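Local coordinates for protein enoyl-CoA hydratase (Geobacillus kaustophilus, PDB 2PPY) that probably hydrates the double bond of enoyl-CoA thioesters in fatty acid beta-oxidation, as a six-chain member of the crotonase family, at residues I19-L24 against V55-S60; E35-F40 against L88-T93; V103-L108 against C123-M128. All blocks are in the same frame, centred on the assembly; numbering follows the deposited sequence.

Interaction 1 of 3, residues I19-L24 against V55-S60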
loop_
_atom_site.group_PDB
_atom_site.type_symbol
_atom_site.label_atom_id
_atom_site.label_comp_id
_atom_site.label_asym_id
_atom_site.label_seq_id
_atom_site.Cartn_x
_atom_site.Cartn_y
_atom_site.Cartn_z
ATOM N N ILE A 19 -32.123 -15.828 1.654
ATOM C CA ILE A 19 -31.487 -15.471 2.917
ATOM C C ILE A 19 -31.101 -16.725 3.690
ATOM O O ILE A 19 -31.848 -17.704 3.724
ATOM C CB ILE A 19 -32.422 -14.630 3.811
ATOM C CG1 ILE A 19 -32.772 -13.314 3.114
ATOM C CG2 ILE A 19 -31.756 -14.359 5.152
ATOM C CD1 ILE A 19 -33.794 -12.481 3.863
ATOM N N ALA A 20 -29.922 -16.694 4.300
ATOM C CA ALA A 20 -29.452 -17.815 5.097
ATOM C C ALA A 20 -29.184 -17.285 6.491
ATOM O O ALA A 20 -28.614 -16.207 6.653
ATOM C CB ALA A 20 -28.175 -18.400 4.506
ATOM N N GLU A 21 -29.617 -18.026 7.501
ATOM C CA GLU A 21 -29.391 -17.605 8.870
ATOM C C GLU A 21 -28.530 -18.651 9.542
ATOM O O GLU A 21 -28.866 -19.833 9.549
ATOM C CB GLU A 21 -30.705 -17.468 9.642
ATOM C CG GLU A 21 -31.744 -16.583 8.990
ATOM C CD GLU A 21 -32.864 -16.212 9.948
ATOM O OE1 GLU A 21 -33.145 -17.003 10.872
ATOM O OE2 GLU A 21 -33.472 -15.134 9.775
ATOM N N ILE A 22 -27.406 -18.212 10.090
ATOM C CA ILE A 22 -26.510 -19.117 10.783
ATOM C C ILE A 22 -26.756 -18.894 12.268
ATOM O O ILE A 22 -26.345 -17.874 12.829
ATOM C CB ILE A 22 -25.034 -18.812 10.452
ATOM C CG1 ILE A 22 -24.817 -18.851 8.934
ATOM C CG2 ILE A 22 -24.135 -19.830 11.139
ATOM C CD1 ILE A 22 -23.393 -18.511 8.493
ATOM N N HIS A 23 -27.457 -19.834 12.896
ATOM C CA HIS A 23 -27.750 -19.724 14.316
ATOM C C HIS A 23 -26.668 -20.404 15.129
ATOM O O HIS A 23 -26.310 -21.549 14.865
ATOM C CB HIS A 23 -29.109 -20.348 14.636
ATOM C CG HIS A 23 -30.271 -19.550 14.137
ATOM N ND1 HIS A 23 -31.172 -18.935 14.981
ATOM C CD2 HIS A 23 -30.678 -19.260 12.878
ATOM C CE1 HIS A 23 -32.083 -18.304 14.264
ATOM N NE2 HIS A 23 -31.808 -18.486 12.985
ATOM N N LEU A 24 -26.148 -19.689 16.120
ATOM C CA LEU A 24 -25.105 -20.222 16.975
ATOM C C LEU A 24 -25.701 -20.769 18.275
ATOM O O LEU A 24 -26.442 -20.074 18.967
ATOM C CB LEU A 24 -24.089 -19.123 17.299
ATOM C CG LEU A 24 -23.527 -18.328 16.110
ATOM C CD1 LEU A 24 -22.551 -17.272 16.617
ATOM C CD2 LEU A 24 -22.833 -19.263 15.137
ATOM N N VAL A 55 -28.012 -13.043 0.986
ATOM C CA VAL A 55 -27.752 -12.417 2.270
ATOM C C VAL A 55 -27.590 -13.455 3.370
ATOM O O VAL A 55 -28.253 -14.492 3.369
ATOM C CB VAL A 55 -28.903 -11.462 2.675
ATOM C CG1 VAL A 55 -28.568 -10.772 3.991
ATOM C CG2 VAL A 55 -29.141 -10.433 1.580
ATOM N N VAL A 56 -26.702 -13.176 4.313
ATOM C CA VAL A 56 -26.485 -14.089 5.423
ATOM C C VAL A 56 -26.592 -13.340 6.742
ATOM O O VAL A 56 -25.937 -12.317 6.942
ATOM C CB VAL A 56 -25.101 -14.758 5.359
ATOM C CG1 VAL A 56 -24.915 -15.670 6.572
ATOM C CG2 VAL A 56 -24.958 -15.551 4.066
ATOM N N ILE A 57 -27.441 -13.839 7.632
ATOM C CA ILE A 57 -27.595 -13.226 8.940
ATOM C C ILE A 57 -27.003 -14.172 9.975
ATOM O O ILE A 57 -27.367 -15.344 10.041
ATOM C CB ILE A 57 -29.072 -13.004 9.324
ATOM C CG1 ILE A 57 -29.773 -12.122 8.295
ATOM C CG2 ILE A 57 -29.140 -12.337 10.694
ATOM C CD1 ILE A 57 -31.276 -11.981 8.547
ATOM N N VAL A 58 -26.082 -13.671 10.780
ATOM C CA VAL A 58 -25.502 -14.506 11.810
ATOM C C VAL A 58 -26.137 -14.078 13.126
ATOM O O VAL A 58 -26.061 -12.912 13.505
ATOM C CB VAL A 58 -23.973 -14.333 11.873
ATOM C CG1 VAL A 58 -23.385 -15.246 12.944
ATOM C CG2 VAL A 58 -23.365 -14.641 10.507
HETATM N N MSE A 59 -26.803 -15.014 13.795
HETATM C CA MSE A 59 -27.438 -14.720 15.072
HETATM C C MSE A 59 -27.193 -15.819 16.095
HETATM O O MSE A 59 -26.669 -16.880 15.766
HETATM C CB MSE A 59 -28.943 -14.465 14.898
HETATM C CG MSE A 59 -29.647 -15.304 13.848
HETATM SE SE MSE A 59 -31.571 -14.956 13.809
HETATM C CE MSE A 59 -31.651 -13.509 12.540
ATOM N N SER A 60 -27.560 -15.546 17.341
ATOM C CA SER A 60 -27.360 -16.489 18.432
ATOM C C SER A 60 -28.672 -16.932 19.061
ATOM O O SER A 60 -29.598 -16.131 19.208
ATOM C CB SER A 60 -26.475 -15.846 19.507
ATOM O OG SER A 60 -26.371 -16.662 20.661
#

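Interaction 2 of 3, residues E35-F40 against L88-T93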
loop_
_atom_site.group_PDB
_atom_site.type_symbol
_atom_site.label_atom_id
_atom_site.label_comp_id
_atom_site.label_asym_id
_atom_site.label_seq_id
_atom_site.Cartn_x
_atom_site.Cartn_y
_atom_site.Cartn_z
ATOM N N GLU A 35 -13.441 -26.865 16.523
ATOM C CA GLU A 35 -14.530 -27.538 15.835
ATOM C C GLU A 35 -15.637 -26.561 15.424
ATOM O O GLU A 35 -16.241 -26.714 14.362
ATOM C CB GLU A 35 -15.099 -28.649 16.723
ATOM C CG GLU A 35 -16.021 -29.614 16.004
ATOM C CD GLU A 35 -15.359 -30.283 14.811
ATOM O OE1 GLU A 35 -14.259 -30.858 14.977
ATOM O OE2 GLU A 35 -15.946 -30.236 13.708
ATOM N N PHE A 36 -15.909 -25.561 16.258
ATOM C CA PHE A 36 -16.939 -24.590 15.911
ATOM C C PHE A 36 -16.574 -23.884 14.616
ATOM O O PHE A 36 -17.387 -23.794 13.697
ATOM C CB PHE A 36 -17.109 -23.520 16.990
ATOM C CG PHE A 36 -17.828 -22.292 16.491
ATOM C CD1 PHE A 36 -19.172 -22.356 16.131
ATOM C CD2 PHE A 36 -17.147 -21.089 16.320
ATOM C CE1 PHE A 36 -19.826 -21.241 15.591
ATOM C CE2 PHE A 36 -17.792 -19.968 15.780
ATOM C CZ PHE A 36 -19.134 -20.046 15.419
ATOM N N TYR A 37 -15.347 -23.370 14.556
ATOM C CA TYR A 37 -14.890 -22.660 13.369
ATOM C C TYR A 37 -14.821 -23.546 12.141
ATOM O O TYR A 37 -14.994 -23.069 11.020
ATOM C CB TYR A 37 -13.545 -21.986 13.638
ATOM C CG TYR A 37 -13.703 -20.501 13.897
ATOM C CD1 TYR A 37 -14.017 -19.627 12.854
ATOM C CD2 TYR A 37 -13.604 -19.979 15.188
ATOM C CE1 TYR A 37 -14.228 -18.268 13.088
ATOM C CE2 TYR A 37 -13.815 -18.619 15.433
ATOM C CZ TYR A 37 -14.126 -17.770 14.377
ATOM O OH TYR A 37 -14.325 -16.427 14.604
ATOM N N LYS A 38 -14.584 -24.838 12.346
ATOM C CA LYS A 38 -14.539 -25.761 11.221
ATOM C C LYS A 38 -15.949 -25.848 10.638
ATOM O O LYS A 38 -16.120 -25.941 9.425
ATOM C CB LYS A 38 -14.037 -27.136 11.678
ATOM C CG LYS A 38 -12.569 -27.112 12.090
ATOM C CD LYS A 38 -12.132 -28.369 12.824
ATOM C CE LYS A 38 -12.203 -29.600 11.946
ATOM N NZ LYS A 38 -11.713 -30.797 12.686
ATOM N N GLU A 39 -16.957 -25.783 11.507
ATOM C CA GLU A 39 -18.344 -25.831 11.056
ATOM C C GLU A 39 -18.755 -24.495 10.439
ATOM O O GLU A 39 -19.449 -24.463 9.423
ATOM C CB GLU A 39 -19.288 -26.163 12.217
ATOM C CG GLU A 39 -19.019 -27.501 12.901
ATOM C CD GLU A 39 -20.214 -27.993 13.701
ATOM O OE1 GLU A 39 -20.810 -27.186 14.442
ATOM O OE2 GLU A 39 -20.559 -29.189 13.594
ATOM N N PHE A 40 -18.327 -23.395 11.053
ATOM C CA PHE A 40 -18.654 -22.065 10.544
ATOM C C PHE A 40 -18.039 -21.895 9.152
ATOM O O PHE A 40 -18.661 -21.327 8.248
ATOM C CB PHE A 40 -18.121 -20.979 11.487
ATOM C CG PHE A 40 -18.651 -19.601 11.189
ATOM C CD1 PHE A 40 -20.013 -19.336 11.267
ATOM C CD2 PHE A 40 -17.792 -18.570 10.827
ATOM C CE1 PHE A 40 -20.513 -18.062 10.997
ATOM C CE2 PHE A 40 -18.282 -17.291 10.554
ATOM C CZ PHE A 40 -19.646 -17.039 10.636
ATOM N N LEU A 88 -4.762 -18.943 13.316
ATOM C CA LEU A 88 -4.618 -18.747 11.877
ATOM C C LEU A 88 -5.858 -19.236 11.137
ATOM O O LEU A 88 -6.377 -18.541 10.269
ATOM C CB LEU A 88 -3.379 -19.479 11.350
ATOM C CG LEU A 88 -3.091 -19.368 9.847
ATOM C CD1 LEU A 88 -3.119 -17.901 9.395
ATOM C CD2 LEU A 88 -1.721 -19.986 9.556
ATOM N N PHE A 89 -6.342 -20.423 11.489
ATOM C CA PHE A 89 -7.530 -20.973 10.836
ATOM C C PHE A 89 -8.770 -20.112 11.074
ATOM O O PHE A 89 -9.570 -19.893 10.161
ATOM C CB PHE A 89 -7.820 -22.394 11.324
ATOM C CG PHE A 89 -9.004 -23.023 10.649
ATOM C CD1 PHE A 89 -8.906 -23.492 9.344
ATOM C CD2 PHE A 89 -10.233 -23.089 11.293
ATOM C CE1 PHE A 89 -10.020 -24.015 8.689
ATOM C CE2 PHE A 89 -11.352 -23.608 10.647
ATOM C CZ PHE A 89 -11.246 -24.072 9.342
ATOM N N CYS A 90 -8.942 -19.640 12.304
ATOM C CA CYS A 90 -10.090 -18.797 12.626
ATOM C C CYS A 90 -10.045 -17.509 11.805
ATOM O O CYS A 90 -11.060 -17.079 11.259
ATOM C CB CYS A 90 -10.100 -18.454 14.117
ATOM S SG CYS A 90 -10.358 -19.875 15.200
ATOM N N ASN A 91 -8.865 -16.899 11.726
ATOM C CA ASN A 91 -8.694 -15.667 10.968
ATOM C C ASN A 91 -9.000 -15.865 9.487
ATOM O O ASN A 91 -9.735 -15.080 8.888
ATOM C CB ASN A 91 -7.272 -15.121 11.142
ATOM C CG ASN A 91 -7.112 -14.309 12.411
ATOM O OD1 ASN A 91 -7.889 -13.392 12.667
ATOM N ND2 ASN A 91 -6.095 -14.631 13.207
ATOM N N GLU A 92 -8.443 -16.917 8.897
ATOM C CA GLU A 92 -8.682 -17.199 7.488
ATOM C C GLU A 92 -10.168 -17.444 7.250
ATOM O O GLU A 92 -10.708 -17.092 6.199
ATOM C CB GLU A 92 -7.860 -18.413 7.041
ATOM C CG GLU A 92 -6.354 -18.197 7.183
ATOM C CD GLU A 92 -5.528 -19.359 6.662
ATOM O OE1 GLU A 92 -5.958 -20.517 6.836
ATOM O OE2 GLU A 92 -4.439 -19.114 6.093
ATOM N N THR A 93 -10.836 -18.044 8.232
ATOM C CA THR A 93 -12.264 -18.302 8.098
ATOM C C THR A 93 -12.993 -16.960 8.061
ATOM O O THR A 93 -13.799 -16.706 7.167
ATOM C CB THR A 93 -12.799 -19.141 9.271
ATOM O OG1 THR A 93 -12.170 -20.431 9.256
ATOM C CG2 THR A 93 -14.319 -19.315 9.158
#

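Interaction 3 of 3, residues V103-L108 against C123-M128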
loop_
_atom_site.group_PDB
_atom_site.type_symbol
_atom_site.label_atom_id
_atom_site.label_comp_id
_atom_site.label_asym_id
_atom_site.label_seq_id
_atom_site.Cartn_x
_atom_site.Cartn_y
_atom_site.Cartn_z
ATOM N N VAL A 103 -24.053 -10.684 1.462
ATOM C CA VAL A 103 -23.844 -9.629 2.435
ATOM C C VAL A 103 -24.014 -10.301 3.796
ATOM O O VAL A 103 -25.050 -10.912 4.071
ATOM C CB VAL A 103 -24.891 -8.503 2.284
ATOM C CG1 VAL A 103 -24.815 -7.544 3.465
ATOM C CG2 VAL A 103 -24.651 -7.752 0.987
ATOM N N TYR A 104 -22.988 -10.209 4.633
ATOM C CA TYR A 104 -23.035 -10.803 5.962
ATOM C C TYR A 104 -23.426 -9.778 7.031
ATOM O O TYR A 104 -22.774 -8.749 7.191
ATOM C CB TYR A 104 -21.679 -11.430 6.306
ATOM C CG TYR A 104 -21.520 -12.858 5.821
ATOM C CD1 TYR A 104 -21.552 -13.167 4.460
ATOM C CD2 TYR A 104 -21.374 -13.905 6.729
ATOM C CE1 TYR A 104 -21.445 -14.490 4.017
ATOM C CE2 TYR A 104 -21.268 -15.225 6.299
ATOM C CZ TYR A 104 -21.305 -15.510 4.947
ATOM O OH TYR A 104 -21.218 -16.814 4.535
ATOM N N ILE A 105 -24.500 -10.072 7.756
ATOM C CA ILE A 105 -24.991 -9.186 8.804
ATOM C C ILE A 105 -24.934 -9.898 10.151
ATOM O O ILE A 105 -25.434 -11.015 10.290
ATOM C CB ILE A 105 -26.461 -8.771 8.555
ATOM C CG1 ILE A 105 -26.613 -8.191 7.150
ATOM C CG2 ILE A 105 -26.904 -7.736 9.599
ATOM C CD1 ILE A 105 -28.051 -7.878 6.790
ATOM N N ALA A 106 -24.325 -9.252 11.135
ATOM C CA ALA A 106 -24.236 -9.816 12.473
ATOM C C ALA A 106 -25.424 -9.295 13.272
ATOM O O ALA A 106 -25.546 -8.091 13.491
ATOM C CB ALA A 106 -22.944 -9.389 13.135
ATOM N N CYS A 107 -26.307 -10.197 13.690
ATOM C CA CYS A 107 -27.474 -9.804 14.472
ATOM C C CYS A 107 -27.104 -9.953 15.942
ATOM O O CYS A 107 -27.158 -11.050 16.494
ATOM C CB CYS A 107 -28.670 -10.699 14.140
ATOM S SG CYS A 107 -30.222 -10.165 14.917
ATOM N N LEU A 108 -26.735 -8.844 16.574
ATOM C CA LEU A 108 -26.316 -8.873 17.968
ATOM C C LEU A 108 -27.454 -8.632 18.962
ATOM O O LEU A 108 -27.976 -7.520 19.078
ATOM C CB LEU A 108 -25.197 -7.848 18.170
ATOM C CG LEU A 108 -24.051 -7.964 17.152
ATOM C CD1 LEU A 108 -23.049 -6.833 17.377
ATOM C CD2 LEU A 108 -23.363 -9.327 17.278
ATOM N N CYS A 123 -17.966 -9.370 9.686
ATOM C CA CYS A 123 -19.182 -9.322 8.879
ATOM C C CYS A 123 -19.287 -7.936 8.238
ATOM O O CYS A 123 -18.643 -6.991 8.694
ATOM C CB CYS A 123 -20.414 -9.589 9.748
ATOM S SG CYS A 123 -20.478 -11.251 10.460
ATOM N N ASP A 124 -20.097 -7.818 7.189
ATOM C CA ASP A 124 -20.265 -6.550 6.477
ATOM C C ASP A 124 -21.027 -5.492 7.275
ATOM O O ASP A 124 -20.759 -4.297 7.139
ATOM C CB ASP A 124 -20.983 -6.788 5.139
ATOM C CG ASP A 124 -20.271 -7.812 4.269
ATOM O OD1 ASP A 124 -19.034 -7.721 4.156
ATOM O OD2 ASP A 124 -20.939 -8.703 3.695
ATOM N N LEU A 125 -21.975 -5.932 8.097
ATOM C CA LEU A 125 -22.776 -5.015 8.903
ATOM C C LEU A 125 -23.047 -5.602 10.284
ATOM O O LEU A 125 -23.010 -6.812 10.466
ATOM C CB LEU A 125 -24.115 -4.735 8.212
ATOM C CG LEU A 125 -24.120 -4.114 6.813
ATOM C CD1 LEU A 125 -25.497 -4.298 6.171
ATOM C CD2 LEU A 125 -23.745 -2.643 6.899
ATOM N N ARG A 126 -23.334 -4.730 11.246
ATOM C CA ARG A 126 -23.629 -5.148 12.612
ATOM C C ARG A 126 -24.849 -4.405 13.153
ATOM O O ARG A 126 -24.843 -3.178 13.221
ATOM C CB ARG A 126 -22.421 -4.873 13.515
ATOM C CG ARG A 126 -21.222 -5.790 13.260
ATOM C CD ARG A 126 -19.923 -5.114 13.677
ATOM N NE ARG A 126 -19.614 -3.997 12.787
ATOM C CZ ARG A 126 -19.208 -4.137 11.528
ATOM N NH1 ARG A 126 -19.053 -5.350 11.006
ATOM N NH2 ARG A 126 -18.979 -3.067 10.779
ATOM N N PHE A 127 -25.894 -5.152 13.516
ATOM C CA PHE A 127 -27.122 -4.575 14.080
ATOM C C PHE A 127 -27.235 -5.092 15.512
ATOM O O PHE A 127 -27.117 -6.293 15.750
ATOM C CB PHE A 127 -28.368 -5.006 13.285
ATOM C CG PHE A 127 -28.366 -4.574 11.833
ATOM C CD1 PHE A 127 -27.535 -3.545 11.383
ATOM C CD2 PHE A 127 -29.213 -5.194 10.915
ATOM C CE1 PHE A 127 -27.546 -3.147 10.034
ATOM C CE2 PHE A 127 -29.234 -4.803 9.567
ATOM C CZ PHE A 127 -28.399 -3.776 9.128
HETATM N N MSE A 128 -27.473 -4.199 16.467
HETATM C CA MSE A 128 -27.550 -4.610 17.866
HETATM C C MSE A 128 -28.809 -4.158 18.609
HETATM O O MSE A 128 -29.348 -3.089 18.331
HETATM C CB MSE A 128 -26.303 -4.097 18.589
HETATM C CG MSE A 128 -26.150 -4.539 20.030
HETATM SE SE MSE A 128 -24.341 -4.196 20.629
HETATM C CE MSE A 128 -23.987 -5.860 21.549
#

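Interaction 1 of 3, residues I19-L24 against V55-S60
Strand 19-24 runs parallel to strand 55-60, with residues level in six successive pairs whose side chains alternate between the two faces of the sheet. On the face carrying Glu21 and His23 the dominant bump is Met59, a selenomethionine. Its CG takes the crowded position between backbone N and carbonyl carbon (chi1 36°) and sits squarely over the His23 imidazole, 3.9 Å from CG to the ring centroid. With chi2 extended, SE passes obliquely by the ring, 3.4 Å from His23 CE1; the bend at chi3 then carries CE to the carboxylate, 3.7 Å from Glu21 OE2. Ile57 CD1 fits the next hollow along, bordered by Glu21 OE2 and by Ile19 CG2 at 4.2 Å. On the face of Ala20, Ile22 and Leu24 the bumps are aliphatic: Ile22 turns CD1 across onto Val56 CG1 (3.8 Å), while Ile47, Phe40 and Phe36 of helix 34-48 press on this side to complete the beta-alpha-beta crossover. Five interstrand backbone bonds, from Ala20 N on Val55 O to Leu24 N on Met59 O, hold the pairing. His23 NE2 donates to Glu21 OE1 (2.9 Å) in the plane of its own ring, ND1 is hydrogen-bonded to Asp61, and Glu21 OE2 forms a salt bridge with Arg198. The two carboxylates at its ring nitrogens would probably favour the imidazolium form of His23, while Arg198 and Arg194 close by would offset part of that.

Interaction 2 of 3, residues E35-F40 against L88-T93
Tyr37 carries most of this helix-to-helix contact, and its side chain can be traced outward atom by atom. CB points at helix 80-99 and meets the rim of another aromatic, lying 4.0 Å from Phe89 CE2. From there chi1 is -102°, well off a staggered value, and it swings the ring alongside Cys90. CG already lies near the sulfur, and CD2 comes closest, at 3.2 Å from Cys90 SG. On the other flank of the ring CD1 meets the methyl of Thr93, 3.7 Å from CD1 to Thr93 CG2, with that methyl at the ring edge and in its plane, and CE1 nears Cys90 O. Further out, CE2 and CZ run beneath Cys90 CB, which stands over the centre of the Tyr37 ring, 8° off the normal of that ring. The sulfur hangs obliquely over the same face, giving a CH-pi and a sulfur-aromatic contact together; Phe36 CE2 lies toward the rim of the opposite face.

This is packing between two of the helices that flank the crotonase sheet. Helix 34-48 and helix 80-99 run in nearly the same direction, 25° apart and 9.9 Å between the axes of the short segments. Glu92 on helix 80-99 forms salt bridges with Arg48 and Arg99 of a second subunit.

Phe89, with CG anti to the backbone N, turns its edge to the turn of helix 34-48 at Tyr37 O and Lys38 N, and the Lys38 side chain crosses that of Phe89 at about a right angle, with CG nearest the ring. Thr93 OG1 lies over a face of that ring and donates to Phe89 O (2.8 Å), which also accepts Thr93 N. That bond probably helps fix the rotation of the threonine, whose CG2 also touches Phe40 CD2, 3.9 Å away.

Interaction 3 of 3, residues V103-L108 against C123-M128
Asp124 OD2 takes the backbone N-H of Tyr104 at 2.7 Å on a nearly straight path (170°), from above the carboxylate plane. CG of the aspartate stands anti to its carbonyl carbon, which brings the carboxylate beside the start of strand 103-108. In return Tyr104 O accepts Leu125 N, nearly along the C=O axis, and a weak bond from Asp124 N. Regular parallel pairing follows: Ala106 N to Leu125 O, Phe127 N to Ala106 O, and Leu108 N to Phe127 O (2.7 Å). Side chains pack on both sides. Ile105 CG2 sits over a face of Phe127, toward the rim, 3.7 Å from Phe127 CD2. On the side of Ala106, its methyl meets Cys123 SG and Arg126 CG, and Leu108 CB lies on Met128 CG at 3.9 Å.

The second shell fixes these groups. Lys216 forms a salt bridge with Asp124 OD2, which would probably help keep the carboxylate ionised; an alanine here would remove both this charge pair and the acceptor for Tyr104 N, and would probably loosen the entry to the strand. Arg126 NH1 bends back to Cys123 O (2.9 Å) and to Ala120 O, tying the strand to the end of helix 115-121. Asp124 O is bonded to Ser161 of a neighbouring subunit. Strands 103-108 and 125-129 are parallel neighbours in the main sheet of the crotonase fold, the chain between passing through strand 111-113 and helix 115-121.

In the fold
Interactions 1 and 3 are two steps across one sheet, their centres about 9 Å apart, strands 55-60 and 103-108 being neighbours. Probable hydrogen bonds stitch them: Val58 O to Cys107 N at 2.7 Å and Val58 N to Ile105 O at 2.8 Å. Interaction 2 lies on the helical layer, its centre about 16 Å from that of interaction 1, and meets it where Leu24 CD2 touches Phe36 CE1 at 3.6 Å. Interactions 2 and 3 do not touch, but helix 80-99 leads into strand 103-108. In crotonase relatives the oxyanion hole is built from backbone N-H groups following the counterparts of strands 55-60 and 103-108, so interactions 1 and 3 lie in strands leading to that site, if it is built here as in relatives.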